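Local coordinates for protein hydroxyindole o-methyltransferase (Homo sapiens, PDB 4A6D) that catalyses the final step of melatonin synthesis, transferring the methyl group of S-adenosylmethionine to the hydroxyl of N-acetylserotonin, at residues Q155-L160 / W216-H221; G191-E196 / L247-R252; A27-G32 / S101-L106; F135-E140 / I146-G151. All blocks are in the same frame, centred on the assembly; numbering follows the deposited sequence.

Contact 1: Q155-L160 / W216-H221; sequences QFMQAL and WTAKQH. With SAM (S-adenosylmethionine), chain D.
M157 reaches from helix 150-161 to T217 and A218 on helix 212-221, joining a helix beside the cofactor to one of the helices of the Rossmann-like, class I methyltransferase fold. Helix 212-221 follows strand 205-210, which ends at the SAM-binding D210. M157 CG leaves anti to the carbonyl carbon (chi1 -77°), the chain is extended as far as SD, and the last torsion bends it (chi3 65°). That bend divides the contact between two neighbours. The M157 and T217 side chains cross obliquely, with SD resting against T217, 3.6 Å from CG2 and 3.8 Å from CB, while the terminal CE turns on to A218 and comes 3.6 Å from its backbone N and 3.9 Å from its CB. No hydrogen bond crosses here, and the three residues are buried. T217 presents its methyl to the sulfur, whereas its hydroxyl OG1 is hydrogen-bonded to the carbonyl oxygen of E213, one helical turn back. The T217 carbonyl oxygen lies in the plane of the H221 imidazole, at its edge, and receives a weak hydrogen bond from ND1.

The neighbouring residues of helix 150-161 turn to the cofactor instead. L160 lies against F156 with its CD1 over the centre of the ring, 3.5 Å above the plane, and the SAM sulfur sits at the edge of that ring. The two branches of L160 thus do different work: one covers the aromatic face, and CD2 packs 3.6 Å from both SD and the transferable methyl carbon CE of SAM.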
# COMPACT_ATOMS: atom_id res chain seq x y z
N GLN A 155 6.44 -5.21 20.80
CA GLN A 155 6.52 -5.05 19.34
C GLN A 155 6.83 -3.60 18.94
O GLN A 155 7.74 -3.39 18.13
CB GLN A 155 5.28 -5.65 18.62
CG GLN A 155 5.10 -5.25 17.14
CD GLN A 155 5.94 -6.01 16.13
OE1 GLN A 155 5.40 -6.77 15.30
NE2 GLN A 155 7.25 -5.77 16.09
N PHE A 156 6.12 -2.61 19.53
CA PHE A 156 6.36 -1.19 19.25
C PHE A 156 7.83 -0.84 19.54
O PHE A 156 8.52 -0.26 18.69
CB PHE A 156 5.42 -0.29 20.08
CG PHE A 156 5.55 1.19 19.80
CD1 PHE A 156 4.90 1.78 18.72
CD2 PHE A 156 6.37 2.00 20.60
CE1 PHE A 156 5.04 3.15 18.45
CE2 PHE A 156 6.52 3.38 20.33
CZ PHE A 156 5.85 3.94 19.26
N MET A 157 8.31 -1.25 20.73
CA MET A 157 9.67 -1.03 21.23
C MET A 157 10.74 -1.67 20.37
O MET A 157 11.79 -1.06 20.15
CB MET A 157 9.78 -1.53 22.67
CG MET A 157 9.16 -0.58 23.67
SD MET A 157 9.22 -1.24 25.35
CE MET A 157 11.02 -1.28 25.62
N GLN A 158 10.47 -2.91 19.88
CA GLN A 158 11.40 -3.65 19.02
C GLN A 158 11.44 -2.96 17.66
O GLN A 158 12.50 -2.89 17.05
CB GLN A 158 10.92 -5.09 18.83
CG GLN A 158 11.05 -6.05 20.02
CD GLN A 158 10.28 -7.33 19.74
OE1 GLN A 158 9.10 -7.32 19.35
NE2 GLN A 158 10.93 -8.48 19.91
N ALA A 159 10.27 -2.46 17.20
CA ALA A 159 10.11 -1.81 15.90
C ALA A 159 10.90 -0.53 15.82
O ALA A 159 11.70 -0.35 14.90
CB ALA A 159 8.63 -1.55 15.61
N LEU A 160 10.71 0.34 16.82
CA LEU A 160 11.39 1.63 16.89
C LEU A 160 12.91 1.64 17.02
O LEU A 160 13.55 2.52 16.45
CB LEU A 160 10.68 2.61 17.85
CG LEU A 160 9.52 3.38 17.16
CD1 LEU A 160 8.27 2.51 16.97
CD2 LEU A 160 9.16 4.61 17.91
N TRP A 216 10.36 -1.11 32.36
CA TRP A 216 10.25 -2.48 32.86
C TRP A 216 10.46 -3.45 31.72
O TRP A 216 11.31 -4.33 31.84
CB TRP A 216 8.91 -2.68 33.58
CG TRP A 216 8.70 -4.04 34.20
CD1 TRP A 216 8.00 -5.08 33.66
CD2 TRP A 216 9.12 -4.47 35.51
NE1 TRP A 216 7.96 -6.14 34.55
CE2 TRP A 216 8.65 -5.80 35.68
CE3 TRP A 216 9.84 -3.87 36.55
CZ2 TRP A 216 8.90 -6.54 36.85
CZ3 TRP A 216 10.07 -4.59 37.72
CH2 TRP A 216 9.61 -5.91 37.86
N THR A 217 9.77 -3.23 30.58
CA THR A 217 9.90 -4.04 29.36
C THR A 217 11.34 -3.99 28.80
O THR A 217 11.86 -5.03 28.41
CB THR A 217 8.86 -3.59 28.31
OG1 THR A 217 7.55 -3.66 28.87
CG2 THR A 217 8.89 -4.43 27.06
N ALA A 218 11.96 -2.79 28.79
CA ALA A 218 13.33 -2.58 28.32
C ALA A 218 14.33 -3.43 29.12
O ALA A 218 15.16 -4.11 28.51
CB ALA A 218 13.70 -1.11 28.39
N LYS A 219 14.20 -3.44 30.45
CA LYS A 219 15.08 -4.22 31.33
C LYS A 219 14.82 -5.73 31.24
O LYS A 219 15.76 -6.51 31.34
CB LYS A 219 15.00 -3.70 32.78
CG LYS A 219 15.51 -2.27 32.90
CD LYS A 219 15.33 -1.68 34.29
CE LYS A 219 16.62 -1.64 35.07
NZ LYS A 219 17.58 -0.65 34.51
N GLN A 220 13.56 -6.12 31.01
CA GLN A 220 13.15 -7.52 30.89
C GLN A 220 13.49 -8.19 29.56
O GLN A 220 13.65 -9.41 29.52
CB GLN A 220 11.64 -7.67 31.16
CG GLN A 220 11.25 -7.59 32.63
CD GLN A 220 9.83 -8.05 32.90
OE1 GLN A 220 9.52 -8.58 33.97
NE2 GLN A 220 8.91 -7.82 31.95
N HIS A 221 13.56 -7.41 28.46
CA HIS A 221 13.80 -7.96 27.12
C HIS A 221 15.10 -7.55 26.41
O HIS A 221 15.41 -8.11 25.35
CB HIS A 221 12.56 -7.77 26.23
CG HIS A 221 11.36 -8.54 26.71
ND1 HIS A 221 10.57 -8.08 27.75
CD2 HIS A 221 10.87 -9.73 26.28
CE1 HIS A 221 9.63 -9.00 27.92
NE2 HIS A 221 9.77 -10.01 27.06
N SAM D . 13.14 7.89 21.20
CA SAM D . 12.75 6.56 20.70
C SAM D . 13.09 6.24 19.23
O SAM D . 13.16 7.16 18.44
OXT SAM D . 13.28 5.06 18.79
CB SAM D . 11.29 6.38 21.03
CG SAM D . 10.36 7.28 20.20
SD SAM D . 8.64 6.86 20.63
CE SAM D . 7.78 7.59 19.30
C5' SAM D . 8.17 8.13 21.85
C4' SAM D . 8.69 7.61 23.20
O4' SAM D . 8.22 8.55 24.16
C3' SAM D . 8.07 6.21 23.59
O3' SAM D . 9.09 5.29 23.99
C2' SAM D . 7.06 6.60 24.72
O2' SAM D . 6.78 5.62 25.72
C1' SAM D . 7.75 7.83 25.32
N9 SAM D . 6.82 8.69 26.08
C8 SAM D . 5.56 9.12 25.66
N7 SAM D . 5.02 9.87 26.57
C5 SAM D . 5.87 9.95 27.67
C6 SAM D . 5.85 10.57 28.93
N6 SAM D . 4.80 11.36 29.25
N1 SAM D . 6.94 10.45 29.77
C2 SAM D . 7.98 9.66 29.46
N3 SAM D . 8.02 9.05 28.27
C4 SAM D . 7.05 9.20 27.34

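Contact 2: G191-E196 / L247-R252; sequences GALAKE and LYILAR. With SAM (S-adenosylmethionine), chain D.
L193 CD2 packs against A251 CB at 3.6 Å and more loosely against I249 CG2, seating helix 192-200 on strand 247-251 of the Rossmann-like sheet. That helix follows a turn after strand 182-186 consistent with the glycine-rich SAM-binding motif of class I methyltransferases, and G191 occupies its N-cap position. Where the strand ends, A251 and R252 take hold of the cofactor. The R252 side chain bends round the SAM carboxylate. Its CB lies 3.8 Å from SAM O, and CG runs past the same oxygen. The turn at chi2 (136°) brings CD to 3.2 Å from SAM O. A second, at chi3 (112°), takes NE and CZ past SAM O at a longer 4.0 Å and returns NH1 to the carboxylate, where it donates a hydrogen bond to SAM O (3.1 Å, 159° at the hydrogen) and lies equally near OXT, which sits at the guanidinium edge. NH1 is also hydrogen-bonded to the carbonyl oxygen of L160. The amino group on the same CA is held by backbone: SAM N donates to A251 O at 2.8 Å, and G187 O is a further hydrogen-bond partner of SAM. Arginine at the carboxylate and carbonyl oxygen at the amine suit the opposite charges expected on a zwitterionic methionine moiety.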
# COMPACT_ATOMS: atom_id res chain seq x y z
N GLY A 191 16.35 1.96 24.63
CA GLY A 191 17.70 2.49 24.81
C GLY A 191 18.69 2.23 23.70
O GLY A 191 19.90 2.30 23.92
N ALA A 192 18.19 1.92 22.48
CA ALA A 192 19.01 1.62 21.30
C ALA A 192 19.91 2.81 20.93
O ALA A 192 21.13 2.64 20.78
CB ALA A 192 18.13 1.25 20.13
N LEU A 193 19.32 4.02 20.83
CA LEU A 193 20.04 5.24 20.52
C LEU A 193 21.09 5.54 21.60
O LEU A 193 22.22 5.88 21.27
CB LEU A 193 19.05 6.40 20.32
CG LEU A 193 19.54 7.62 19.53
CD1 LEU A 193 20.01 7.25 18.10
CD2 LEU A 193 18.48 8.68 19.48
N ALA A 194 20.74 5.33 22.89
CA ALA A 194 21.65 5.53 24.02
C ALA A 194 22.82 4.56 23.95
O ALA A 194 23.94 4.97 24.22
CB ALA A 194 20.91 5.36 25.32
N LYS A 195 22.59 3.29 23.58
CA LYS A 195 23.64 2.28 23.42
C LYS A 195 24.65 2.75 22.37
O LYS A 195 25.86 2.65 22.61
CB LYS A 195 23.04 0.91 23.02
CG LYS A 195 22.78 -0.05 24.18
CD LYS A 195 21.84 -1.21 23.78
CE LYS A 195 22.05 -2.48 24.58
NZ LYS A 195 20.93 -3.45 24.42
N GLU A 196 24.15 3.32 21.26
CA GLU A 196 24.95 3.85 20.16
C GLU A 196 25.71 5.07 20.60
O GLU A 196 26.91 5.19 20.33
CB GLU A 196 24.06 4.17 18.94
CG GLU A 196 24.78 4.80 17.76
CD GLU A 196 25.63 3.88 16.92
OE1 GLU A 196 25.05 3.00 16.24
OE2 GLU A 196 26.86 4.09 16.86
N LEU A 247 22.87 17.48 28.40
CA LEU A 247 22.15 17.34 27.13
C LEU A 247 20.90 16.50 27.28
O LEU A 247 20.95 15.37 27.79
CB LEU A 247 23.08 16.75 26.05
CG LEU A 247 22.50 16.52 24.66
CD1 LEU A 247 22.33 17.81 23.90
CD2 LEU A 247 23.36 15.56 23.87
N TYR A 248 19.77 17.04 26.80
CA TYR A 248 18.50 16.30 26.72
C TYR A 248 18.26 15.95 25.24
O TYR A 248 18.36 16.84 24.39
CB TYR A 248 17.34 17.10 27.33
CG TYR A 248 17.49 17.23 28.84
CD1 TYR A 248 17.01 16.24 29.69
CD2 TYR A 248 18.21 18.29 29.41
CE1 TYR A 248 17.22 16.30 31.07
CE2 TYR A 248 18.41 18.37 30.79
CZ TYR A 248 17.92 17.37 31.61
OH TYR A 248 18.05 17.46 32.97
N ILE A 249 18.04 14.66 24.93
CA ILE A 249 17.81 14.18 23.56
C ILE A 249 16.33 13.89 23.35
O ILE A 249 15.75 13.16 24.15
CB ILE A 249 18.68 12.93 23.21
CG1 ILE A 249 20.19 13.16 23.56
CG2 ILE A 249 18.46 12.47 21.75
CD1 ILE A 249 21.15 11.91 23.38
N LEU A 250 15.72 14.46 22.31
CA LEU A 250 14.31 14.19 21.99
C LEU A 250 14.24 13.59 20.58
O LEU A 250 14.23 14.34 19.59
CB LEU A 250 13.41 15.44 22.11
CG LEU A 250 13.02 15.97 23.48
CD1 LEU A 250 12.28 17.28 23.33
CD2 LEU A 250 12.10 15.02 24.21
N ALA A 251 14.33 12.24 20.48
CA ALA A 251 14.28 11.54 19.18
C ALA A 251 12.88 10.99 18.99
O ALA A 251 12.40 10.20 19.82
CB ALA A 251 15.31 10.41 19.13
N ARG A 252 12.18 11.49 17.96
CA ARG A 252 10.81 11.12 17.61
C ARG A 252 9.83 11.30 18.77
O ARG A 252 8.94 10.48 19.00
CB ARG A 252 10.73 9.71 17.00
CG ARG A 252 11.38 9.57 15.62
CD ARG A 252 12.17 8.30 15.62
NE ARG A 252 11.61 7.30 14.74
CZ ARG A 252 11.85 5.99 14.83
NH1 ARG A 252 12.57 5.51 15.83
NH2 ARG A 252 11.33 5.16 13.93
N SAM D . 13.14 7.89 21.20
CA SAM D . 12.75 6.56 20.70
C SAM D . 13.09 6.24 19.23
O SAM D . 13.16 7.16 18.44
OXT SAM D . 13.28 5.06 18.79
CB SAM D . 11.29 6.38 21.03
CG SAM D . 10.36 7.28 20.20
SD SAM D . 8.64 6.86 20.63
CE SAM D . 7.78 7.59 19.30
C5' SAM D . 8.17 8.13 21.85
C4' SAM D . 8.69 7.61 23.20
O4' SAM D . 8.22 8.55 24.16
C3' SAM D . 8.07 6.21 23.59
O3' SAM D . 9.09 5.29 23.99
C2' SAM D . 7.06 6.60 24.72
O2' SAM D . 6.78 5.62 25.72
C1' SAM D . 7.75 7.83 25.32
N9 SAM D . 6.82 8.69 26.08
C8 SAM D . 5.56 9.12 25.66
N7 SAM D . 5.02 9.87 26.57
C5 SAM D . 5.87 9.95 27.67
C6 SAM D . 5.85 10.57 28.93
N6 SAM D . 4.80 11.36 29.25
N1 SAM D . 6.94 10.45 29.77
C2 SAM D . 7.98 9.66 29.46
N3 SAM D . 8.02 9.05 28.27
C4 SAM D . 7.05 9.20 27.34

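Contact 3: A27-G32 / S101-L106; sequences AACELG and SQCSML
C29, near the end of helix 7-31, points its thiol at the first turn of helix 103-117, where L106 and C103 receive it. The SG of C29 stands anti to its own carbonyl carbon (chi1 -82°) and lies 3.7 Å from L106 CD1 and 4.1 Å from L106 CB, so the sulfur rides alongside the leucine. L106 CG is likewise anti to the carbonyl carbon, and the extended chi2 (-179°) sets CD1 beside the thiol. C103 adopts nearly the same first torsion as C29, and its sulfur approaches the other, SG to SG, at 4.5 Å. L94 from helix 88-94 packs on both C29 and L106.

The helix bearing C29 closes with a Schellman motif at G32, which has positive phi and is also the N-cap of helix 33-39. The pair of helices belongs to the dimeric part of the enzyme: L106 also packs on A16 of the second subunit, and E30 joins R111 of its own chain and R125 of the second subunit in salt bridges. Between the segments themselves no hydrogen bond forms. The two cysteines, much too far apart for a disulfide, act here as apolar packing groups, and their contact is by van der Waals forces alone.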
# COMPACT_ATOMS: atom_id res chain seq x y z
N ALA A 27 4.05 -9.62 4.81
CA ALA A 27 3.70 -11.03 4.94
C ALA A 27 4.92 -11.92 4.82
O ALA A 27 5.01 -12.91 5.53
CB ALA A 27 2.65 -11.42 3.92
N ALA A 28 5.86 -11.57 3.94
CA ALA A 28 7.11 -12.31 3.79
C ALA A 28 7.89 -12.22 5.11
O ALA A 28 8.49 -13.21 5.53
CB ALA A 28 7.93 -11.74 2.65
N CYS A 29 7.83 -11.03 5.79
CA CYS A 29 8.47 -10.78 7.10
C CYS A 29 7.75 -11.57 8.19
O CYS A 29 8.40 -12.31 8.93
CB CYS A 29 8.51 -9.29 7.43
SG CYS A 29 9.89 -8.40 6.65
N GLU A 30 6.40 -11.46 8.26
CA GLU A 30 5.56 -12.18 9.22
C GLU A 30 5.74 -13.72 9.10
O GLU A 30 5.76 -14.41 10.11
CB GLU A 30 4.07 -11.74 9.10
CG GLU A 30 3.08 -12.66 9.84
CD GLU A 30 1.82 -12.10 10.49
OE1 GLU A 30 1.83 -10.92 10.91
OE2 GLU A 30 0.85 -12.86 10.64
N LEU A 31 5.89 -14.25 7.86
CA LEU A 31 6.05 -15.69 7.65
C LEU A 31 7.47 -16.22 7.91
O LEU A 31 7.65 -17.43 8.07
CB LEU A 31 5.54 -16.11 6.27
CG LEU A 31 4.04 -16.11 6.10
CD1 LEU A 31 3.68 -15.87 4.65
CD2 LEU A 31 3.44 -17.41 6.58
N GLY A 32 8.44 -15.32 8.01
CA GLY A 32 9.84 -15.62 8.28
C GLY A 32 10.61 -16.22 7.12
O GLY A 32 11.62 -16.89 7.34
N SER A 101 18.68 -5.09 10.70
CA SER A 101 17.35 -5.69 10.52
C SER A 101 16.22 -4.67 10.64
O SER A 101 16.21 -3.89 11.58
CB SER A 101 17.14 -6.80 11.54
OG SER A 101 15.99 -7.58 11.24
N GLN A 102 15.26 -4.69 9.70
CA GLN A 102 14.13 -3.77 9.71
C GLN A 102 12.80 -4.48 9.90
O GLN A 102 11.75 -3.84 9.89
CB GLN A 102 14.16 -2.82 8.49
CG GLN A 102 15.40 -1.91 8.42
CD GLN A 102 15.57 -0.97 9.61
OE1 GLN A 102 14.67 -0.18 9.96
NE2 GLN A 102 16.74 -1.02 10.23
N CYS A 103 12.88 -5.81 10.17
CA CYS A 103 11.81 -6.79 10.40
C CYS A 103 10.65 -6.33 11.25
O CYS A 103 9.51 -6.38 10.78
CB CYS A 103 12.39 -8.07 10.98
SG CYS A 103 13.00 -9.22 9.74
N SER A 104 10.93 -6.02 12.53
CA SER A 104 9.95 -5.63 13.54
C SER A 104 9.16 -4.38 13.20
O SER A 104 7.98 -4.31 13.54
CB SER A 104 10.58 -5.58 14.93
OG SER A 104 10.96 -6.90 15.30
N MET A 105 9.79 -3.42 12.50
CA MET A 105 9.14 -2.19 12.06
C MET A 105 8.17 -2.53 10.92
O MET A 105 7.04 -2.05 10.93
CB MET A 105 10.16 -1.12 11.62
CG MET A 105 9.54 0.22 11.26
SD MET A 105 8.62 0.96 12.64
CE MET A 105 7.45 1.95 11.77
N LEU A 106 8.61 -3.39 9.97
CA LEU A 106 7.81 -3.83 8.83
C LEU A 106 6.56 -4.58 9.30
O LEU A 106 5.46 -4.20 8.91
CB LEU A 106 8.66 -4.65 7.86
CG LEU A 106 9.78 -3.88 7.17
CD1 LEU A 106 10.52 -4.77 6.23
CD2 LEU A 106 9.25 -2.68 6.42

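Contact 4: F135-E140 / I146-G151. With SAM (S-adenosylmethionine), chain D.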
# COMPACT_ATOMS: atom_id res chain seq x y z
N PHE A 135 -9.32 0.35 16.07
CA PHE A 135 -9.09 -0.69 17.07
C PHE A 135 -10.12 -0.78 18.19
O PHE A 135 -10.06 -1.72 18.99
CB PHE A 135 -7.67 -0.57 17.64
CG PHE A 135 -6.57 -0.65 16.60
CD1 PHE A 135 -6.20 -1.87 16.04
CD2 PHE A 135 -5.87 0.50 16.21
CE1 PHE A 135 -5.18 -1.94 15.09
CE2 PHE A 135 -4.85 0.42 15.27
CZ PHE A 135 -4.51 -0.80 14.71
N GLY A 136 -11.03 0.19 18.27
CA GLY A 136 -12.04 0.28 19.32
C GLY A 136 -11.47 0.83 20.63
O GLY A 136 -12.21 1.09 21.58
N VAL A 137 -10.14 1.02 20.66
CA VAL A 137 -9.36 1.48 21.80
C VAL A 137 -9.35 3.03 21.95
O VAL A 137 -8.88 3.73 21.03
CB VAL A 137 -7.92 0.85 21.76
CG1 VAL A 137 -7.00 1.47 22.81
CG2 VAL A 137 -7.98 -0.67 21.93
N PRO A 138 -9.81 3.56 23.12
CA PRO A 138 -9.77 5.02 23.34
C PRO A 138 -8.34 5.59 23.33
O PRO A 138 -7.44 5.02 23.95
CB PRO A 138 -10.46 5.19 24.71
CG PRO A 138 -11.21 3.92 24.95
CD PRO A 138 -10.38 2.86 24.29
N ALA A 139 -8.15 6.69 22.59
CA ALA A 139 -6.85 7.36 22.41
C ALA A 139 -6.72 8.72 23.11
O ALA A 139 -5.84 9.50 22.74
CB ALA A 139 -6.52 7.49 20.93
N GLU A 140 -7.56 9.00 24.14
CA GLU A 140 -7.53 10.27 24.90
C GLU A 140 -6.16 10.60 25.55
O GLU A 140 -5.81 11.76 25.75
CB GLU A 140 -8.70 10.36 25.89
CG GLU A 140 -10.04 10.54 25.21
CD GLU A 140 -11.22 10.80 26.14
OE1 GLU A 140 -11.13 11.72 26.98
OE2 GLU A 140 -12.24 10.08 26.01
N ILE A 146 -1.49 3.28 21.90
CA ILE A 146 -0.30 2.72 21.23
C ILE A 146 0.18 1.42 21.95
O ILE A 146 0.53 0.45 21.27
CB ILE A 146 0.82 3.81 21.09
CG1 ILE A 146 0.38 4.93 20.11
CG2 ILE A 146 2.17 3.20 20.68
CD1 ILE A 146 1.24 6.18 20.10
N TYR A 147 0.19 1.39 23.32
CA TYR A 147 0.56 0.21 24.11
C TYR A 147 -0.71 -0.46 24.69
O TYR A 147 -0.84 -0.63 25.90
CB TYR A 147 1.57 0.54 25.23
CG TYR A 147 2.75 1.42 24.85
CD1 TYR A 147 3.50 1.16 23.70
CD2 TYR A 147 3.17 2.45 25.68
CE1 TYR A 147 4.61 1.93 23.38
CE2 TYR A 147 4.28 3.24 25.36
CZ TYR A 147 5.00 2.97 24.21
OH TYR A 147 6.09 3.73 23.88
N ARG A 148 -1.65 -0.82 23.79
CA ARG A 148 -2.93 -1.45 24.14
C ARG A 148 -2.82 -2.85 24.80
O ARG A 148 -3.81 -3.34 25.35
CB ARG A 148 -3.95 -1.38 22.97
CG ARG A 148 -3.41 -1.70 21.58
CD ARG A 148 -4.48 -1.54 20.52
NE ARG A 148 -4.05 -2.06 19.22
CZ ARG A 148 -4.24 -3.31 18.80
NH1 ARG A 148 -4.87 -4.19 19.57
NH2 ARG A 148 -3.80 -3.69 17.61
N SER A 149 -1.60 -3.46 24.77
CA SER A 149 -1.23 -4.75 25.39
C SER A 149 0.31 -4.88 25.59
O SER A 149 1.07 -4.15 24.95
CB SER A 149 -1.80 -5.94 24.61
OG SER A 149 -0.87 -6.56 23.74
N GLU A 150 0.75 -5.82 26.47
CA GLU A 150 2.16 -6.10 26.77
C GLU A 150 2.96 -6.51 25.51
O GLU A 150 4.01 -5.90 25.23
CB GLU A 150 2.29 -7.14 27.88
CG GLU A 150 2.29 -6.55 29.28
CD GLU A 150 3.64 -6.46 29.96
OE1 GLU A 150 4.62 -6.01 29.32
OE2 GLU A 150 3.72 -6.84 31.15
N GLY A 151 2.45 -7.48 24.76
CA GLY A 151 3.04 -7.98 23.53
C GLY A 151 3.08 -6.94 22.43
O GLY A 151 3.95 -6.97 21.56
N SAM D . 13.14 7.89 21.20
CA SAM D . 12.75 6.56 20.70
C SAM D . 13.09 6.24 19.23
O SAM D . 13.16 7.16 18.44
OXT SAM D . 13.28 5.06 18.79
CB SAM D . 11.29 6.38 21.03
CG SAM D . 10.36 7.28 20.20
SD SAM D . 8.64 6.86 20.63
CE SAM D . 7.78 7.59 19.30
C5' SAM D . 8.17 8.13 21.85
C4' SAM D . 8.69 7.61 23.20
O4' SAM D . 8.22 8.55 24.16
C3' SAM D . 8.07 6.21 23.59
O3' SAM D . 9.09 5.29 23.99
C2' SAM D . 7.06 6.60 24.72
O2' SAM D . 6.78 5.62 25.72
C1' SAM D . 7.75 7.83 25.32
N9 SAM D . 6.82 8.69 26.08
C8 SAM D . 5.56 9.12 25.66
N7 SAM D . 5.02 9.87 26.57
C5 SAM D . 5.87 9.95 27.67
C6 SAM D . 5.85 10.57 28.93
N6 SAM D . 4.80 11.36 29.25
N1 SAM D . 6.94 10.45 29.77
C2 SAM D . 7.98 9.66 29.46
N3 SAM D . 8.02 9.05 28.27
C4 SAM D . 7.05 9.20 27.34
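A cation-pi stack of R148 on F135 ties F135 and the loop that follows it to the turn after helix 142-146, in the methyltransferase domain. The guanidinium lies nearly flat on the phenyl ring, its plane only 23° from the ring plane, with the two centres 4.3 Å apart. It is shifted off the ring centre: NH2 hangs over the CD1-CE1 side, 3.4 Å from each of those F135 atoms, and NE lies over the same face near the rim, 3.9 Å from CG. R148 gets there by an unusual start, its CG set between the backbone N and the carbonyl carbon (chi1 44°), after which the chain is extended as far as NE. On the way it crosses V137 at about a right angle, where R148 CD touches V137 CG2 at 3.9 Å. NH1 forms a long, weak ion pair with E152, whose backbone N is capped by S149 OG at the start of helix 150-161.

Y147, the residue before R148, sends its side chain to the cofactor. Its OH donates a hydrogen bond of 2.7 Å to the ribose O2' of SAM, which sits at the edge of the phenol ring and in its plane. F143 and F156 meet the same ring. The F135 side chain is about 6 Å from that of the substrate-binding Q306. R148 on F135 is thus a stacked arginine-aromatic, cation-pi pair at the surface, joining the loop after F135 to the segment that leads from the SAM-binding Y147 into helix 150-161 of the class I methyltransferase domain.

From the N terminus, contact 3 comes first, closing a loop of 68 residues that brings the end of helix 7-31 to the start of helix 103-117 in the dimerising part. Contact 4 then closes a short turn round helix 142-146. Contacts 1 and 2 follow, and their segments alternate along the chain, so the two loops cross within the Rossmann-like domain. Helix 150-161 is the hub: it begins in contact 4, carries contact 1 and lies against S104 and M105 of contact 3 through Q155, Q158 and A159. Contacts 1, 2 and 4 all border SAM, whereas contact 3 stays apart from the cofactor and extends to the second subunit.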